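Low molecular weight heat shock protein (Xanthomonas axonopodis pv. citri, PDB 3GT6) probably acts as an ATP-independent molecular chaperone that assembles into oligomers and keeps stress-unfolded proteins from aggregating. Local coordinates at residues 20-25 with 92-97; 8-13 with 69-74; 35-40 with 82-87; 26-31 with 46-51; 78-83 with 96-101. All coordinates share one frame; numbering follows the deposited sequence.

Interaction 1. Residues 20-25 with 92-97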
# COMPACT_ATOMS: atom_id res chain seq x y z
N VAL A 20 -18.20 -4.17 0.28
CA VAL A 20 -16.84 -4.17 0.78
C VAL A 20 -16.07 -3.17 -0.06
O VAL A 20 -16.17 -3.19 -1.30
CB VAL A 20 -16.15 -5.49 0.57
CG1 VAL A 20 -14.89 -5.48 1.42
CG2 VAL A 20 -16.99 -6.62 1.10
N LEU A 21 -15.32 -2.31 0.61
CA LEU A 21 -14.34 -1.45 -0.04
C LEU A 21 -13.02 -1.92 0.44
O LEU A 21 -12.82 -2.23 1.61
CB LEU A 21 -14.51 0.04 0.29
CG LEU A 21 -15.83 0.70 -0.03
CD1 LEU A 21 -16.85 0.33 1.06
CD2 LEU A 21 -15.66 2.21 -0.10
N TYR A 22 -12.10 -2.05 -0.48
CA TYR A 22 -10.72 -2.39 -0.13
C TYR A 22 -9.87 -1.22 -0.56
O TYR A 22 -9.88 -0.89 -1.74
CB TYR A 22 -10.28 -3.56 -1.02
CG TYR A 22 -11.22 -4.74 -0.93
CD1 TYR A 22 -11.04 -5.73 0.03
CD2 TYR A 22 -12.29 -4.89 -1.84
CE1 TYR A 22 -11.88 -6.82 0.13
CE2 TYR A 22 -13.14 -5.99 -1.77
CZ TYR A 22 -12.93 -6.94 -0.76
OH TYR A 22 -13.74 -8.03 -0.66
N ALA A 23 -9.12 -0.61 0.36
CA ALA A 23 -8.40 0.60 0.07
C ALA A 23 -6.94 0.29 0.32
O ALA A 23 -6.56 -0.21 1.39
CB ALA A 23 -8.86 1.70 1.00
N ASP A 24 -6.09 0.57 -0.67
CA ASP A 24 -4.65 0.37 -0.50
C ASP A 24 -4.18 1.63 0.16
O ASP A 24 -4.06 2.70 -0.49
CB ASP A 24 -3.97 0.27 -1.87
CG ASP A 24 -4.11 -1.13 -2.48
OD1 ASP A 24 -4.59 -2.05 -1.83
OD2 ASP A 24 -3.68 -1.34 -3.60
N LEU A 25 -3.86 1.47 1.43
CA LEU A 25 -3.44 2.59 2.28
C LEU A 25 -2.16 2.13 2.94
O LEU A 25 -2.08 2.04 4.16
CB LEU A 25 -4.54 2.87 3.33
CG LEU A 25 -5.79 3.46 2.66
CD1 LEU A 25 -6.95 3.66 3.60
CD2 LEU A 25 -5.41 4.77 2.03
N VAL A 92 -3.86 -2.75 3.61
CA VAL A 92 -5.13 -2.73 2.88
C VAL A 92 -6.24 -2.54 3.91
O VAL A 92 -6.33 -3.30 4.83
CB VAL A 92 -5.35 -4.01 2.10
CG1 VAL A 92 -6.75 -4.02 1.54
CG2 VAL A 92 -4.38 -4.10 0.87
N LEU A 93 -7.04 -1.51 3.79
CA LEU A 93 -8.14 -1.32 4.71
C LEU A 93 -9.37 -1.94 4.05
O LEU A 93 -9.64 -1.69 2.89
CB LEU A 93 -8.36 0.18 5.01
CG LEU A 93 -9.40 0.42 6.10
CD1 LEU A 93 -8.81 -0.03 7.45
CD2 LEU A 93 -9.77 1.85 6.11
N GLU A 94 -10.06 -2.78 4.79
CA GLU A 94 -11.20 -3.43 4.28
C GLU A 94 -12.39 -2.91 5.04
O GLU A 94 -12.48 -3.04 6.27
CB GLU A 94 -11.06 -4.94 4.51
CG GLU A 94 -12.21 -5.60 3.89
CD GLU A 94 -12.13 -7.11 3.94
OE1 GLU A 94 -11.06 -7.68 3.63
OE2 GLU A 94 -13.15 -7.69 4.30
N ILE A 95 -13.28 -2.25 4.33
CA ILE A 95 -14.42 -1.64 4.96
C ILE A 95 -15.64 -2.44 4.52
O ILE A 95 -15.89 -2.58 3.35
CB ILE A 95 -14.59 -0.24 4.43
CG1 ILE A 95 -13.33 0.55 4.73
CG2 ILE A 95 -15.88 0.36 4.98
CD1 ILE A 95 -13.24 1.86 3.98
N ARG A 96 -16.40 -2.93 5.48
CA ARG A 96 -17.51 -3.79 5.21
C ARG A 96 -18.74 -3.09 5.68
O ARG A 96 -18.75 -2.52 6.76
CB ARG A 96 -17.30 -5.10 5.95
CG ARG A 96 -16.03 -5.84 5.51
CD ARG A 96 -15.83 -7.13 6.34
NE ARG A 96 -16.81 -8.16 5.89
CZ ARG A 96 -16.73 -8.89 4.76
NH1 ARG A 96 -15.70 -8.80 3.96
NH2 ARG A 96 -17.69 -9.78 4.47
N ILE A 97 -19.76 -3.06 4.83
CA ILE A 97 -20.96 -2.33 5.14
C ILE A 97 -22.13 -3.23 4.75
O ILE A 97 -22.33 -3.53 3.60
CB ILE A 97 -21.06 -1.10 4.36
CG1 ILE A 97 -19.70 -0.36 4.40
CG2 ILE A 97 -22.15 -0.31 4.92
CD1 ILE A 97 -19.68 0.94 3.64
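Within the alpha-crystallin domain, the immunoglobulin-like beta sandwich of small heat shock proteins, strands 18-24 and 92-98 are antiparallel neighbours in the four-stranded sheet. L21 pairs with I95 and A23 with L93 as hydrogen-bonded pairs, and the short segments run at 163° to each other. Four backbone bonds fix this register: L21 N to I95 O, I95 N to L21 O, A23 N to L93 O and L93 N to A23 O, each 2.8 Å long. V20, Y22 and D24 form non-hydrogen-bonded pairs with R96, E94 and V92, which places the side chains of these six residues together on one face of the sheet.

On the other face the contact is apolar. CD1 of L21 reaches CG2 of I95 at 4.0 Å and CD1 of I97 at 3.9 Å; just beyond the strand, CD1 of L25 rests on CB of L93. L42 and I44 of strand 41-48, in the facing sheet, pack against this side, so it belongs to the core of the sandwich.

The first face is more polar. V92 CG2 lies beside D24 OD1, an oxygen that forms salt bridges with R48 and R64 of the second subunit. E94 has CG anti to its backbone N (chi1 -176°), and its chain runs alongside the Y22 ring in the same direction. E94 OE1 meets the ring edge near its plane, 3.7 Å from Y22 CE1, with the two planes 64° apart. The other carboxylate oxygen, E94 OE2, takes a hydrogen bond and salt bridge from R96 NH1 at 2.8 Å, the nitrogen approaching nearly along the C-O axis.

Interaction 2. Residues 8-13 with 69-74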
# COMPACT_ATOMS: atom_id res chain seq x y z
N PRO A 8 -5.53 7.21 -2.96
CA PRO A 8 -5.35 5.80 -2.71
C PRO A 8 -6.31 5.01 -3.62
O PRO A 8 -7.47 5.45 -3.86
CB PRO A 8 -5.78 5.65 -1.25
CG PRO A 8 -5.53 7.03 -0.63
CD PRO A 8 -5.74 8.00 -1.74
N ARG A 9 -5.84 3.88 -4.11
CA ARG A 9 -6.67 2.95 -4.90
C ARG A 9 -7.66 2.20 -4.01
O ARG A 9 -7.29 1.62 -2.96
CB ARG A 9 -5.77 1.87 -5.55
CG ARG A 9 -4.61 2.44 -6.32
CD ARG A 9 -5.05 2.80 -7.63
NE ARG A 9 -3.93 3.08 -8.56
CZ ARG A 9 -4.13 3.83 -9.64
NH1 ARG A 9 -5.36 4.31 -9.88
NH2 ARG A 9 -3.17 4.08 -10.47
N VAL A 10 -8.93 2.22 -4.44
CA VAL A 10 -9.95 1.52 -3.73
C VAL A 10 -10.73 0.66 -4.72
O VAL A 10 -11.12 1.18 -5.76
CB VAL A 10 -10.91 2.57 -3.13
CG1 VAL A 10 -11.96 1.93 -2.36
CG2 VAL A 10 -10.05 3.51 -2.18
N ASP A 11 -11.02 -0.60 -4.37
CA ASP A 11 -11.96 -1.40 -5.11
C ASP A 11 -13.21 -1.43 -4.30
O ASP A 11 -13.16 -1.39 -3.05
CB ASP A 11 -11.47 -2.83 -5.20
CG ASP A 11 -10.22 -2.96 -5.99
OD1 ASP A 11 -9.91 -2.00 -6.73
OD2 ASP A 11 -9.52 -3.98 -5.81
N ILE A 12 -14.36 -1.45 -4.97
CA ILE A 12 -15.57 -1.48 -4.21
C ILE A 12 -16.39 -2.61 -4.81
O ILE A 12 -16.53 -2.71 -6.02
CB ILE A 12 -16.30 -0.19 -4.35
CG1 ILE A 12 -15.43 0.95 -3.82
CG2 ILE A 12 -17.69 -0.23 -3.55
CD1 ILE A 12 -16.08 2.32 -4.13
N LYS A 13 -16.98 -3.43 -3.95
CA LYS A 13 -17.73 -4.56 -4.37
C LYS A 13 -19.09 -4.46 -3.67
O LYS A 13 -19.19 -4.07 -2.50
CB LYS A 13 -16.98 -5.79 -3.87
CG LYS A 13 -17.70 -7.08 -3.95
CD LYS A 13 -16.92 -8.32 -3.47
CE LYS A 13 -16.86 -8.40 -1.97
NZ LYS A 13 -16.30 -9.70 -1.53
N PHE A 69 -5.41 12.12 2.28
CA PHE A 69 -6.24 11.63 1.20
C PHE A 69 -7.64 11.73 1.72
O PHE A 69 -7.86 11.78 2.96
CB PHE A 69 -5.90 10.13 0.92
CG PHE A 69 -5.89 9.29 2.15
CD1 PHE A 69 -7.03 8.61 2.56
CD2 PHE A 69 -4.73 9.21 2.94
CE1 PHE A 69 -7.01 7.85 3.72
CE2 PHE A 69 -4.68 8.46 4.07
CZ PHE A 69 -5.84 7.78 4.50
N HIS A 70 -8.60 11.72 0.82
CA HIS A 70 -9.94 11.76 1.19
C HIS A 70 -10.67 11.16 0.02
O HIS A 70 -10.91 11.82 -0.98
CB HIS A 70 -10.38 13.23 1.37
CG HIS A 70 -11.77 13.36 1.88
ND1 HIS A 70 -12.30 14.57 2.27
CD2 HIS A 70 -12.77 12.45 2.01
CE1 HIS A 70 -13.54 14.39 2.68
NE2 HIS A 70 -13.84 13.11 2.54
N ARG A 71 -10.93 9.86 0.11
CA ARG A 71 -11.60 9.15 -0.95
C ARG A 71 -13.05 9.21 -0.60
O ARG A 71 -13.42 9.03 0.56
CB ARG A 71 -11.11 7.69 -0.90
CG ARG A 71 -9.67 7.57 -1.12
CD ARG A 71 -9.21 8.29 -2.42
NE ARG A 71 -9.35 7.36 -3.50
CZ ARG A 71 -10.28 7.40 -4.46
NH1 ARG A 71 -10.30 6.44 -5.37
NH2 ARG A 71 -11.15 8.38 -4.49
N ARG A 72 -13.90 9.47 -1.57
CA ARG A 72 -15.32 9.47 -1.34
C ARG A 72 -16.04 8.61 -2.39
O ARG A 72 -15.71 8.66 -3.58
CB ARG A 72 -15.85 10.91 -1.50
CG ARG A 72 -15.38 11.91 -0.41
CD ARG A 72 -15.57 13.41 -0.84
NE ARG A 72 -16.90 13.86 -0.58
CZ ARG A 72 -17.42 14.00 0.65
NH1 ARG A 72 -16.70 13.72 1.75
NH2 ARG A 72 -18.68 14.40 0.78
N PHE A 73 -17.06 7.88 -1.98
CA PHE A 73 -17.79 7.10 -2.94
C PHE A 73 -19.26 7.29 -2.58
O PHE A 73 -19.58 7.34 -1.40
CB PHE A 73 -17.37 5.66 -2.79
CG PHE A 73 -15.90 5.49 -2.99
CD1 PHE A 73 -15.35 5.60 -4.27
CD2 PHE A 73 -15.04 5.35 -1.91
CE1 PHE A 73 -13.97 5.51 -4.48
CE2 PHE A 73 -13.66 5.29 -2.12
CZ PHE A 73 -13.14 5.35 -3.43
N ALA A 74 -20.11 7.42 -3.59
CA ALA A 74 -21.48 7.70 -3.36
C ALA A 74 -22.08 6.31 -3.39
O ALA A 74 -22.39 5.77 -4.46
CB ALA A 74 -22.01 8.61 -4.49
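P8 and R71 meet through a polar grip. R71 NE gives a nearly straight hydrogen bond to P8 O (2.7 Å, 170° at the hydrogen), with the oxygen at the guanidinium edge and the donor in the carbonyl plane. R71 NH1 adds a weak bond of 3.4 Å to P8 O. Bends at chi2 and chi3 turn the arginine chain back on itself, and its CD slides past P8 CD. A salt bridge from NH1 to E63 of the second subunit gives this buried charge an anionic partner.

The remaining contacts are apolar. The P8 ring crosses the F69 side chain at about a right angle, P8 CD lying 3.4 Å from F69 CB. I12 CD1 sits over one face of the F73 ring, a CH-pi contact 3.6 Å from the centroid and 25° off the ring normal. V10 comes from the opposite direction to F73, its CB 3.6 Å from F73 CZ.

Strands 10-14 and 67-74, each outermost in its sheet within the chain, face each other across the sandwich; the axes of the short segments come within 10.0 Å, at 22°. L21 of neighbouring strand 18-24 touches both I12 and F73, while I12 and K13 join an antiparallel ladder that carries the sheet on into the second subunit.

Interaction 3. Residues 35-40 with 82-87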
# COMPACT_ATOMS: atom_id res chain seq x y z
N VAL A 35 -13.05 6.45 8.55
CA VAL A 35 -13.98 5.92 7.61
C VAL A 35 -15.36 6.27 8.10
O VAL A 35 -15.76 5.83 9.18
CB VAL A 35 -13.88 4.37 7.56
CG1 VAL A 35 -14.99 3.81 6.70
CG2 VAL A 35 -12.53 3.95 7.06
N GLN A 36 -16.10 7.04 7.33
CA GLN A 36 -17.45 7.34 7.75
C GLN A 36 -18.32 7.49 6.57
O GLN A 36 -17.83 7.58 5.45
CB GLN A 36 -17.55 8.59 8.58
CG GLN A 36 -16.91 9.75 8.03
CD GLN A 36 -16.82 10.80 9.13
OE1 GLN A 36 -16.20 10.58 10.19
NE2 GLN A 36 -17.50 11.92 8.92
N MET A 37 -19.61 7.35 6.83
CA MET A 37 -20.62 7.64 5.84
C MET A 37 -21.46 8.79 6.31
O MET A 37 -21.87 8.87 7.47
CB MET A 37 -21.56 6.45 5.66
CG MET A 37 -21.22 5.65 4.50
SD MET A 37 -22.27 4.25 4.25
CE MET A 37 -23.45 4.98 3.18
N ASP A 38 -21.77 9.67 5.38
CA ASP A 38 -22.57 10.79 5.72
C ASP A 38 -23.44 11.01 4.50
O ASP A 38 -22.94 11.22 3.40
CB ASP A 38 -21.67 12.00 6.00
CG ASP A 38 -22.50 13.25 6.43
OD1 ASP A 38 -23.54 13.10 7.15
OD2 ASP A 38 -22.12 14.37 6.02
N LYS A 39 -24.74 10.82 4.67
CA LYS A 39 -25.70 11.09 3.59
C LYS A 39 -25.35 10.31 2.32
O LYS A 39 -25.33 10.83 1.21
CB LYS A 39 -25.70 12.60 3.30
CG LYS A 39 -26.54 13.46 4.32
CD LYS A 39 -25.94 14.92 4.36
CE LYS A 39 -26.87 15.97 5.08
NZ LYS A 39 -27.84 15.30 6.07
N GLY A 40 -25.03 9.05 2.52
CA GLY A 40 -24.77 8.17 1.43
C GLY A 40 -23.35 8.17 1.03
O GLY A 40 -22.97 7.32 0.26
N ASP A 82 -24.93 2.57 9.45
CA ASP A 82 -24.68 2.18 10.85
C ASP A 82 -23.97 0.84 11.03
O ASP A 82 -23.79 0.41 12.15
CB ASP A 82 -25.99 2.19 11.61
CG ASP A 82 -26.67 3.54 11.55
OD1 ASP A 82 -26.05 4.51 11.97
OD2 ASP A 82 -27.81 3.62 11.08
N GLY A 83 -23.52 0.21 9.96
CA GLY A 83 -23.02 -1.17 10.08
C GLY A 83 -21.61 -1.23 9.66
O GLY A 83 -21.05 -2.30 9.50
N ILE A 84 -21.00 -0.08 9.48
CA ILE A 84 -19.70 -0.10 8.85
C ILE A 84 -18.70 -0.74 9.81
O ILE A 84 -18.70 -0.40 11.00
CB ILE A 84 -19.21 1.33 8.59
CG1 ILE A 84 -20.19 2.08 7.67
CG2 ILE A 84 -17.80 1.30 8.01
CD1 ILE A 84 -19.91 3.54 7.56
N THR A 85 -17.91 -1.71 9.35
CA THR A 85 -16.65 -2.00 10.06
C THR A 85 -15.49 -1.68 9.17
O THR A 85 -15.66 -1.64 7.97
CB THR A 85 -16.51 -3.46 10.46
OG1 THR A 85 -16.76 -4.23 9.31
CG2 THR A 85 -17.52 -3.85 11.56
N ALA A 86 -14.29 -1.50 9.74
CA ALA A 86 -13.13 -1.17 8.90
C ALA A 86 -11.95 -1.77 9.62
O ALA A 86 -11.81 -1.56 10.81
CB ALA A 86 -12.96 0.36 8.83
N ALA A 87 -11.17 -2.60 8.92
CA ALA A 87 -10.06 -3.31 9.53
C ALA A 87 -9.00 -3.45 8.44
O ALA A 87 -9.32 -3.63 7.28
CB ALA A 87 -10.52 -4.73 10.04
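I84 spreads its two branches toward different residues of the facing strand: CG2 toward V35 and the longer arm, ending in CD1, toward M37. With CG1 anti to the carbonyl carbon (chi1 -59°) and the chain extended beyond it, the longer arm carries I84 CD1 to 3.8 Å from M37 CB. The same methyl, I84 CD1, is 3.9 Å from M37 CG and 4.1 Å from M37 SD, so it lies along the root of the methionine and on toward its sulfur. The methionine and isoleucine chains meet at a slant.

V35 divides its methyls between two partners. V35 CG1 meets I84 CG2 at 4.0 Å, and V35 CG2 meets A86 CB at the same distance.

This packing joins the two sheets of the alpha-crystallin beta sandwich near the surface, between the edge strand 34-38 and the start of strand 85-89. Strand 34-38 is outermost in the three-stranded sheet, and strand 85-89, preceded by I84, is outermost in the four-stranded one. The nearest CA atoms, those of V35 and A86, are 7.3 Å apart, a separation bridged by apolar side chains.

Toward the core, V35 also touches L93 and I95 of strand 92-98, and I84 touches I95. At its other end M37 packs on A79 and A81 of the loop before strand 85-89. M37 CG lies away from the standard staggered positions (chi1 -99°), and a bend at chi3 of 92° turns CE out of line with the CB-CG-SD chain beside I84 CD1.

Interaction 4. Residues 26-31 with 46-51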
# COMPACT_ATOMS: atom_id res chain seq x y z
N PRO A 26 -1.12 1.84 2.13
CA PRO A 26 0.07 1.35 2.77
C PRO A 26 0.71 2.42 3.70
O PRO A 26 0.66 3.61 3.42
CB PRO A 26 1.02 1.08 1.60
CG PRO A 26 0.47 1.94 0.40
CD PRO A 26 -1.02 1.88 0.64
N GLY A 27 1.34 1.99 4.78
CA GLY A 27 2.16 2.88 5.61
C GLY A 27 1.35 3.77 6.53
O GLY A 27 1.84 4.82 6.89
N ILE A 28 0.11 3.39 6.87
CA ILE A 28 -0.70 4.18 7.83
C ILE A 28 -1.30 3.17 8.74
O ILE A 28 -1.77 2.14 8.25
CB ILE A 28 -1.92 4.92 7.19
CG1 ILE A 28 -1.55 5.56 5.90
CG2 ILE A 28 -2.44 6.03 8.07
CD1 ILE A 28 -2.74 5.80 5.03
N ASP A 29 -1.32 3.43 10.05
CA ASP A 29 -2.05 2.53 10.95
C ASP A 29 -3.50 2.69 10.60
O ASP A 29 -3.93 3.79 10.38
CB ASP A 29 -1.94 2.92 12.43
CG ASP A 29 -0.56 2.75 12.96
OD1 ASP A 29 0.09 1.73 12.60
OD2 ASP A 29 -0.14 3.67 13.71
N PRO A 30 -4.24 1.59 10.57
CA PRO A 30 -5.68 1.54 10.33
C PRO A 30 -6.47 2.44 11.26
O PRO A 30 -7.54 2.93 10.89
CB PRO A 30 -6.02 0.09 10.59
CG PRO A 30 -4.85 -0.58 9.97
CD PRO A 30 -3.67 0.25 10.48
N SER A 31 -5.92 2.68 12.43
CA SER A 31 -6.58 3.51 13.41
C SER A 31 -6.41 5.00 13.06
O SER A 31 -7.17 5.81 13.51
CB SER A 31 -5.95 3.22 14.78
OG SER A 31 -4.71 3.91 14.82
N GLY A 46 -7.50 10.47 5.78
CA GLY A 46 -6.45 10.39 6.74
C GLY A 46 -5.24 11.01 6.11
O GLY A 46 -5.35 11.71 5.13
N GLU A 47 -4.10 10.74 6.68
CA GLU A 47 -2.95 11.40 6.20
C GLU A 47 -1.80 10.45 6.26
O GLU A 47 -1.46 9.95 7.28
CB GLU A 47 -2.66 12.65 7.01
CG GLU A 47 -1.58 13.45 6.35
CD GLU A 47 -1.11 14.59 7.19
OE1 GLU A 47 -1.88 15.10 7.99
OE2 GLU A 47 0.06 14.96 7.03
N ARG A 48 -1.18 10.19 5.12
CA ARG A 48 -0.06 9.28 5.15
C ARG A 48 1.18 10.13 5.24
O ARG A 48 1.33 11.08 4.52
CB ARG A 48 -0.03 8.40 3.89
CG ARG A 48 1.07 7.42 3.92
CD ARG A 48 1.39 6.93 2.49
NE ARG A 48 2.44 5.94 2.61
CZ ARG A 48 2.87 5.15 1.64
NH1 ARG A 48 2.38 5.30 0.41
NH2 ARG A 48 3.78 4.22 1.92
N LYS A 49 2.04 9.78 6.15
CA LYS A 49 3.35 10.36 6.22
C LYS A 49 4.28 9.43 5.44
O LYS A 49 4.00 8.21 5.24
CB LYS A 49 3.84 10.34 7.68
CG LYS A 49 2.92 10.97 8.72
CD LYS A 49 2.73 12.40 8.36
CE LYS A 49 1.49 12.89 9.05
NZ LYS A 49 1.80 14.21 9.64
N SER A 50 5.40 9.97 5.05
CA SER A 50 6.38 9.18 4.32
C SER A 50 7.77 9.65 4.75
O SER A 50 8.02 10.87 4.91
CB SER A 50 6.22 9.35 2.82
OG SER A 50 7.34 8.81 2.13
N GLU A 51 8.63 8.65 4.93
CA GLU A 51 10.05 8.84 5.18
C GLU A 51 10.64 9.76 4.15
O GLU A 51 11.61 10.41 4.43
CB GLU A 51 10.74 7.50 5.12
CG GLU A 51 10.17 6.48 6.16
CD GLU A 51 8.96 5.67 5.62
OE1 GLU A 51 8.33 6.10 4.64
OE2 GLU A 51 8.62 4.61 6.18
O HOH W 1 1.37 7.28 7.60
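An extended R48 chain, with CG anti to the backbone N (chi1 -177°), carries its guanidinium group across P26. I28 takes a chi1 of -43°, which brings CG1 up against the base of the same arginine. Both contacts join the loop after strand 18-24 to the end of strand 41-48, so within the alpha-crystallin beta sandwich they tie a connection between the sheets to the three-stranded sheet.

P26 O lies over one face of the R48 guanidinium, 3.0 Å above its plane and displaced toward the rim. Although P26 O is also 3.0 Å from R48 NE, the angle is too poor for a hydrogen bond. The carbonyl dipole may nevertheless favour the positive group beneath it. The proline ring crosses the arginine at about a right angle, with P26 CG 3.9 Å from R48 NH1.

NH1 and NH2 of R48 have partners beyond the two segments. NH2 forms a salt bridge with D24 of the second subunit, and NH1 makes a weak hydrogen bond with the backbone oxygen of R65. R48 therefore connects this loop contact with the dimer interface, where its side chain also packs on V92 of the second subunit.

Nearer the strand, the contact becomes apolar: I28 CG1 is 3.8 Å from both CB and CG of R48. G27 adopts a positive phi of 78° in the loop beside the arginine. Its carbonyl reaches K49 through one water, which donates to G27 O at 2.6 Å and accepts from K49 N at 3.0 Å.

Interaction 5. Residues 78-83 with 96-101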
# COMPACT_ATOMS: atom_id res chain seq x y z
N SER A 78 -28.87 1.38 -0.13
CA SER A 78 -28.93 0.14 0.60
C SER A 78 -27.80 -0.04 1.59
O SER A 78 -27.92 -0.94 2.46
CB SER A 78 -28.91 -1.04 -0.35
OG SER A 78 -27.66 -1.09 -1.06
N ALA A 79 -26.72 0.75 1.45
CA ALA A 79 -25.56 0.67 2.36
C ALA A 79 -26.02 1.17 3.73
O ALA A 79 -26.39 2.33 3.87
CB ALA A 79 -24.42 1.50 1.87
N ASP A 80 -25.98 0.28 4.72
CA ASP A 80 -26.32 0.66 6.11
C ASP A 80 -25.18 1.43 6.71
O ASP A 80 -24.20 0.83 7.14
CB ASP A 80 -26.47 -0.64 6.89
CG ASP A 80 -27.08 -0.42 8.22
OD1 ASP A 80 -27.14 0.75 8.65
OD2 ASP A 80 -27.48 -1.44 8.82
N ALA A 81 -25.27 2.73 6.71
CA ALA A 81 -24.33 3.63 7.36
C ALA A 81 -24.04 3.28 8.77
O ALA A 81 -23.03 3.71 9.26
CB ALA A 81 -24.85 5.08 7.35
N ASP A 82 -24.93 2.57 9.45
CA ASP A 82 -24.68 2.18 10.85
C ASP A 82 -23.97 0.84 11.03
O ASP A 82 -23.79 0.41 12.15
CB ASP A 82 -25.99 2.19 11.61
CG ASP A 82 -26.67 3.54 11.55
OD1 ASP A 82 -26.05 4.51 11.97
OD2 ASP A 82 -27.81 3.62 11.08
N GLY A 83 -23.52 0.21 9.96
CA GLY A 83 -23.02 -1.17 10.08
C GLY A 83 -21.61 -1.23 9.66
O GLY A 83 -21.05 -2.30 9.50
N ARG A 96 -16.40 -2.93 5.48
CA ARG A 96 -17.51 -3.79 5.21
C ARG A 96 -18.74 -3.09 5.68
O ARG A 96 -18.75 -2.52 6.76
CB ARG A 96 -17.30 -5.10 5.95
CG ARG A 96 -16.03 -5.84 5.51
CD ARG A 96 -15.83 -7.13 6.34
NE ARG A 96 -16.81 -8.16 5.89
CZ ARG A 96 -16.73 -8.89 4.76
NH1 ARG A 96 -15.70 -8.80 3.96
NH2 ARG A 96 -17.69 -9.78 4.47
N ILE A 97 -19.76 -3.06 4.83
CA ILE A 97 -20.96 -2.33 5.14
C ILE A 97 -22.13 -3.23 4.75
O ILE A 97 -22.33 -3.53 3.60
CB ILE A 97 -21.06 -1.10 4.36
CG1 ILE A 97 -19.70 -0.36 4.40
CG2 ILE A 97 -22.15 -0.31 4.92
CD1 ILE A 97 -19.68 0.94 3.64
N PRO A 98 -22.89 -3.71 5.72
CA PRO A 98 -24.07 -4.50 5.36
C PRO A 98 -25.07 -3.63 4.64
O PRO A 98 -25.08 -2.41 4.75
CB PRO A 98 -24.68 -4.89 6.68
CG PRO A 98 -24.05 -4.05 7.73
CD PRO A 98 -22.90 -3.29 7.13
N LYS A 99 -25.88 -4.29 3.84
CA LYS A 99 -27.04 -3.59 3.27
C LYS A 99 -28.20 -3.60 4.25
O LYS A 99 -28.38 -4.57 5.00
CB LYS A 99 -27.46 -4.27 2.02
CG LYS A 99 -26.46 -4.26 0.96
CD LYS A 99 -27.10 -4.95 -0.23
CE LYS A 99 -26.19 -4.86 -1.36
NZ LYS A 99 -26.85 -5.45 -2.49
N ARG A 100 -28.93 -2.50 4.25
CA ARG A 100 -30.20 -2.32 4.94
C ARG A 100 -31.14 -3.51 4.65
O ARG A 100 -31.09 -4.11 3.55
CB ARG A 100 -30.86 -0.99 4.49
CG ARG A 100 -30.12 0.26 5.03
CD ARG A 100 -30.61 1.66 4.57
NE ARG A 100 -29.52 2.64 4.78
CZ ARG A 100 -29.06 3.09 5.98
NH1 ARG A 100 -28.03 3.96 6.04
NH2 ARG A 100 -29.60 2.68 7.15
N PRO A 101 -31.94 -3.91 5.67
CA PRO A 101 -33.10 -4.76 5.39
C PRO A 101 -34.07 -4.09 4.36
O PRO A 101 -34.49 -4.77 3.41
CB PRO A 101 -33.74 -4.96 6.78
CG PRO A 101 -32.55 -4.74 7.79
CD PRO A 101 -31.82 -3.60 7.13
O HOH W 2 -19.96 -4.50 8.90
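Two backbone hydrogen bonds hold the loop 78-83 against the chain leaving strand 92-98: R100 N to S78 O at 2.6 Å and D80 N to P98 O at 2.8 Å. They flank A79 and K99, whose backbones form a single bridge. I97 CG2 lies against A79 CB and comes within 3.2 Å of D80 O, while P98 CD approaches G83 O at 3.2 Å.

R100, extended from CG to NE, crosses D80 at about a right angle. D80 CA sits over the centre of one guanidinium face, and D80 OD1 lies 3.5 Å from R100 NH2. This oxygen is well out of the guanidinium plane, making the salt bridge purely electrostatic.

Around these groups, D80 OD1 accepts from D82 N at 3.0 Å in an Asx turn, and G83 N bonds to D80 O in a type I turn. A weak hydrogen bond from R100 NE to D77 O contributes to placing the guanidinium. K99 extends away to a salt bridge with E14, and F19 of strand 18-24 touches S78, A79 and K99.

The clear hydrogen bonds between the segments are backbone ones, with a water bridging G83 O and R96 O. The D80-R100 attraction, lacking an N-H aimed at OD1, should depend on proximity of charge more than on exact alignment.

In the fold
From the N terminus, segment 8-13 begins interaction 2, which closes at 69-74 and joins the two sheets along strands that are outermost within the chain. Segment 20-25 opens interaction 1, closed at 92-97 inside the four-stranded sheet; interactions 1 and 2 therefore cross. Interaction 4, from 26-31 to 46-51, nests within both and fastens the inter-sheet loop. Interaction 3 starts at 35-40, crosses interactions 2 and 4, and ends at 82-87, nested inside interaction 1. Interaction 5 follows interaction 2 in series, sharing D82 and G83 with interaction 3 and R96 and I97 with interaction 1. Interactions 4 and 5 lie on opposite sides of the chain's centre, their centres about 26 Å apart.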